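Local coordinates for conserved hypothetical secreted protein (Helicobacter pylori, PDB 4RNZ) that is a zinc-dependent, M23-family metallopeptidase that determines cell shape and probably cleaves peptidoglycan peptides, at residues V240-V253 with V263-K276. Numbering follows the deposited sequence.
Sequences VGFMGVKAGYGKVV and VYAHMSAFANGLKK
V253 and Y264 form an antiparallel hydrogen-bonded pair in the hairpin of strands 252-257 and 260-267: Y264 N to V253 O is 2.9 Å, while V253 N reaches Y264 O at 3.1 Å. Next to the pair lies the tight part of the contact. V253 CG2 packs on M267 CE and on F270 CD1, each at 3.6 Å, and also meets L274 CD2. M243 has CG anti to its backbone N (chi1 177°), which sets CG over one face of the F270 ring, 4.1 Å from the centroid and 8° off the ring normal, a CH-pi contact; the extended chain beyond carries SD on to L274 CG, with a more distant Met-aromatic contact to F270. On the opposite sheet face, which carries V252 and A265, the Y249 ring abuts A265 CB through CD1 (3.5 Å), and the Y249 hydroxyl bonds to E38.

The solvent side is looser. Partly exposed K251 runs its aliphatic chain past F270 CZ to place NZ 3.1 Å from S268 O, but above the carbonyl plane rather than on a lone pair, and exposed K276 bends its CG, CD and CE around G241 O.

H266 bonds through ND1 to T292 O and through NE2 to zinc ligand E34; as in M23 relatives, it is probably an active-site residue. Across the contact its CE1 lies near G248 O, and its N gives Y249 O a weak bond (2.8 Å, 128° at the hydrogen), implying that the 248-250 backbone holds this histidine's main chain only lightly beside the zinc.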
# COMPACT_ATOMS: atom_id res chain seq x y z
N VAL A 240 -11.99 -2.13 12.63
CA VAL A 240 -12.23 -3.32 11.84
C VAL A 240 -12.93 -2.94 10.54
O VAL A 240 -13.96 -2.30 10.58
CB VAL A 240 -13.09 -4.34 12.59
CG1 VAL A 240 -13.37 -5.57 11.72
CG2 VAL A 240 -12.38 -4.77 13.85
N GLY A 241 -12.37 -3.35 9.41
CA GLY A 241 -12.98 -3.10 8.10
C GLY A 241 -13.73 -4.32 7.63
O GLY A 241 -14.89 -4.26 7.32
N PHE A 242 -13.03 -5.43 7.56
CA PHE A 242 -13.65 -6.67 7.16
C PHE A 242 -13.39 -7.70 8.24
O PHE A 242 -12.37 -7.69 8.92
CB PHE A 242 -13.07 -7.16 5.82
CG PHE A 242 -13.57 -8.52 5.41
CD1 PHE A 242 -12.92 -9.68 5.85
CD2 PHE A 242 -14.68 -8.66 4.58
CE1 PHE A 242 -13.37 -10.94 5.48
CE2 PHE A 242 -15.13 -9.92 4.21
CZ PHE A 242 -14.48 -11.05 4.67
N MET A 243 -14.34 -8.60 8.37
CA MET A 243 -14.25 -9.65 9.32
C MET A 243 -15.15 -10.78 8.81
O MET A 243 -16.37 -10.62 8.72
CB MET A 243 -14.76 -9.10 10.63
CG MET A 243 -14.79 -10.10 11.72
SD MET A 243 -15.39 -9.25 13.17
CE MET A 243 -15.84 -10.71 14.09
N GLY A 244 -14.56 -11.90 8.42
CA GLY A 244 -15.35 -13.01 7.90
C GLY A 244 -14.44 -13.98 7.20
O GLY A 244 -13.26 -14.08 7.56
N VAL A 245 -14.95 -14.68 6.19
CA VAL A 245 -14.18 -15.71 5.52
C VAL A 245 -13.76 -15.20 4.15
O VAL A 245 -14.58 -14.62 3.44
CB VAL A 245 -14.99 -17.01 5.37
CG1 VAL A 245 -14.18 -18.08 4.66
CG2 VAL A 245 -15.46 -17.50 6.73
N LYS A 246 -12.50 -15.43 3.78
CA LYS A 246 -12.02 -15.17 2.41
C LYS A 246 -11.30 -16.40 1.92
O LYS A 246 -10.36 -16.89 2.57
CB LYS A 246 -11.10 -13.94 2.36
CG LYS A 246 -11.87 -12.64 2.45
CD LYS A 246 -11.03 -11.41 2.10
CE LYS A 246 -11.94 -10.19 2.02
NZ LYS A 246 -11.22 -8.89 1.93
N ALA A 247 -11.72 -16.92 0.76
CA ALA A 247 -11.09 -18.10 0.23
C ALA A 247 -9.59 -17.87 0.21
O ALA A 247 -9.16 -16.85 -0.30
CB ALA A 247 -11.60 -18.39 -1.17
N GLY A 248 -8.82 -18.80 0.77
CA GLY A 248 -7.37 -18.70 0.77
C GLY A 248 -6.85 -18.15 2.11
O GLY A 248 -5.73 -18.46 2.51
N TYR A 249 -7.67 -17.37 2.79
CA TYR A 249 -7.33 -16.87 4.12
C TYR A 249 -8.11 -17.56 5.23
O TYR A 249 -7.75 -17.44 6.41
CB TYR A 249 -7.63 -15.39 4.21
CG TYR A 249 -6.60 -14.43 3.69
CD1 TYR A 249 -5.25 -14.75 3.64
CD2 TYR A 249 -6.99 -13.15 3.32
CE1 TYR A 249 -4.32 -13.84 3.19
CE2 TYR A 249 -6.07 -12.23 2.87
CZ TYR A 249 -4.72 -12.58 2.82
OH TYR A 249 -3.78 -11.68 2.38
N GLY A 250 -9.20 -18.24 4.88
CA GLY A 250 -10.13 -18.72 5.89
C GLY A 250 -10.76 -17.56 6.62
O GLY A 250 -11.13 -16.55 6.00
N LYS A 251 -10.88 -17.67 7.95
CA LYS A 251 -11.39 -16.55 8.75
C LYS A 251 -10.31 -15.48 8.90
O LYS A 251 -9.17 -15.78 9.24
CB LYS A 251 -11.86 -16.99 10.14
CG LYS A 251 -13.17 -17.76 10.12
CD LYS A 251 -13.64 -18.19 11.49
CE LYS A 251 -14.54 -19.40 11.40
NZ LYS A 251 -15.00 -19.75 12.77
N VAL A 252 -10.71 -14.24 8.69
CA VAL A 252 -9.77 -13.14 8.66
C VAL A 252 -10.40 -11.85 9.22
O VAL A 252 -11.61 -11.59 9.08
CB VAL A 252 -9.21 -12.96 7.23
CG1 VAL A 252 -10.33 -12.84 6.22
CG2 VAL A 252 -8.29 -11.75 7.15
N VAL A 253 -9.58 -11.08 9.90
CA VAL A 253 -9.96 -9.75 10.37
C VAL A 253 -9.00 -8.78 9.72
O VAL A 253 -7.79 -9.05 9.64
CB VAL A 253 -9.77 -9.63 11.91
CG1 VAL A 253 -9.93 -8.18 12.37
CG2 VAL A 253 -10.74 -10.55 12.63
N VAL A 263 -3.87 -7.29 8.30
CA VAL A 263 -4.64 -8.51 7.99
C VAL A 263 -4.20 -9.65 8.90
O VAL A 263 -3.03 -9.92 9.01
CB VAL A 263 -4.39 -8.89 6.53
CG1 VAL A 263 -4.92 -10.29 6.20
CG2 VAL A 263 -4.99 -7.84 5.61
N TYR A 264 -5.16 -10.33 9.51
CA TYR A 264 -4.91 -11.44 10.42
C TYR A 264 -5.73 -12.63 9.98
O TYR A 264 -6.93 -12.64 10.21
CB TYR A 264 -5.38 -11.05 11.82
CG TYR A 264 -4.73 -9.81 12.36
CD1 TYR A 264 -5.20 -8.55 12.01
CD2 TYR A 264 -3.66 -9.89 13.22
CE1 TYR A 264 -4.60 -7.40 12.51
CE2 TYR A 264 -3.06 -8.75 13.73
CZ TYR A 264 -3.54 -7.51 13.38
OH TYR A 264 -2.93 -6.39 13.87
N ALA A 265 -5.09 -13.61 9.35
CA ALA A 265 -5.81 -14.67 8.65
C ALA A 265 -5.53 -16.07 9.19
O ALA A 265 -4.52 -16.32 9.86
CB ALA A 265 -5.51 -14.63 7.15
N HIS A 266 -6.44 -16.97 8.81
CA HIS A 266 -6.48 -18.37 9.19
C HIS A 266 -6.98 -18.58 10.62
O HIS A 266 -6.58 -19.52 11.27
CB HIS A 266 -5.13 -19.06 8.98
CG HIS A 266 -4.62 -18.96 7.57
ND1 HIS A 266 -5.26 -19.56 6.51
CD2 HIS A 266 -3.55 -18.32 7.05
CE1 HIS A 266 -4.60 -19.29 5.40
NE2 HIS A 266 -3.57 -18.53 5.70
N MET A 267 -7.87 -17.73 11.09
CA MET A 267 -8.32 -17.81 12.46
C MET A 267 -9.27 -19.00 12.64
O MET A 267 -9.97 -19.38 11.71
CB MET A 267 -9.03 -16.53 12.87
CG MET A 267 -8.16 -15.29 12.85
SD MET A 267 -8.97 -14.02 13.81
CE MET A 267 -7.88 -12.69 13.36
N SER A 268 -9.28 -19.58 13.84
CA SER A 268 -10.28 -20.60 14.19
C SER A 268 -11.52 -19.91 14.73
O SER A 268 -12.61 -20.47 14.65
CB SER A 268 -9.73 -21.63 15.19
OG SER A 268 -9.19 -21.01 16.34
N ALA A 269 -11.38 -18.68 15.21
CA ALA A 269 -12.51 -17.96 15.80
C ALA A 269 -12.19 -16.49 15.98
O ALA A 269 -11.03 -16.12 16.18
CB ALA A 269 -12.87 -18.57 17.16
N PHE A 270 -13.23 -15.66 15.94
CA PHE A 270 -13.11 -14.23 16.23
C PHE A 270 -13.45 -14.01 17.69
O PHE A 270 -14.19 -14.80 18.27
CB PHE A 270 -14.10 -13.43 15.37
CG PHE A 270 -14.00 -13.72 13.90
CD1 PHE A 270 -12.83 -13.43 13.20
CD2 PHE A 270 -15.07 -14.28 13.20
CE1 PHE A 270 -12.72 -13.70 11.84
CE2 PHE A 270 -14.98 -14.56 11.85
CZ PHE A 270 -13.81 -14.26 11.16
N ALA A 271 -12.94 -12.94 18.28
CA ALA A 271 -13.29 -12.59 19.66
C ALA A 271 -14.77 -12.23 19.74
O ALA A 271 -15.27 -11.50 18.90
CB ALA A 271 -12.46 -11.40 20.14
N ASN A 272 -15.45 -12.71 20.78
CA ASN A 272 -16.82 -12.31 21.06
C ASN A 272 -17.08 -10.80 20.97
O ASN A 272 -16.40 -9.99 21.60
CB ASN A 272 -17.24 -12.79 22.45
CG ASN A 272 -18.75 -12.72 22.65
OD1 ASN A 272 -19.31 -11.66 22.96
ND2 ASN A 272 -19.43 -13.84 22.44
N GLY A 273 -18.08 -10.42 20.18
CA GLY A 273 -18.47 -9.02 20.12
C GLY A 273 -17.66 -8.17 19.17
O GLY A 273 -18.00 -7.00 18.94
N LEU A 274 -16.60 -8.73 18.60
CA LEU A 274 -15.86 -8.00 17.57
C LEU A 274 -16.74 -7.93 16.32
O LEU A 274 -17.30 -8.93 15.92
CB LEU A 274 -14.56 -8.74 17.25
CG LEU A 274 -13.59 -7.97 16.36
CD1 LEU A 274 -13.02 -6.78 17.11
CD2 LEU A 274 -12.49 -8.90 15.86
N LYS A 275 -16.85 -6.76 15.69
CA LYS A 275 -17.54 -6.69 14.40
C LYS A 275 -17.02 -5.58 13.51
O LYS A 275 -16.33 -4.65 13.95
CB LYS A 275 -19.05 -6.52 14.59
CG LYS A 275 -19.46 -5.16 15.12
CD LYS A 275 -20.83 -5.15 15.80
CE LYS A 275 -20.95 -3.93 16.71
NZ LYS A 275 -22.34 -3.72 17.23
N LYS A 276 -17.37 -5.70 12.24
CA LYS A 276 -17.19 -4.62 11.29
C LYS A 276 -17.46 -3.28 11.95
O LYS A 276 -18.46 -3.10 12.64
CB LYS A 276 -18.12 -4.84 10.10
CG LYS A 276 -17.69 -4.17 8.82
CD LYS A 276 -18.24 -4.93 7.63
CE LYS A 276 -17.87 -4.29 6.30
NZ LYS A 276 -17.93 -2.80 6.33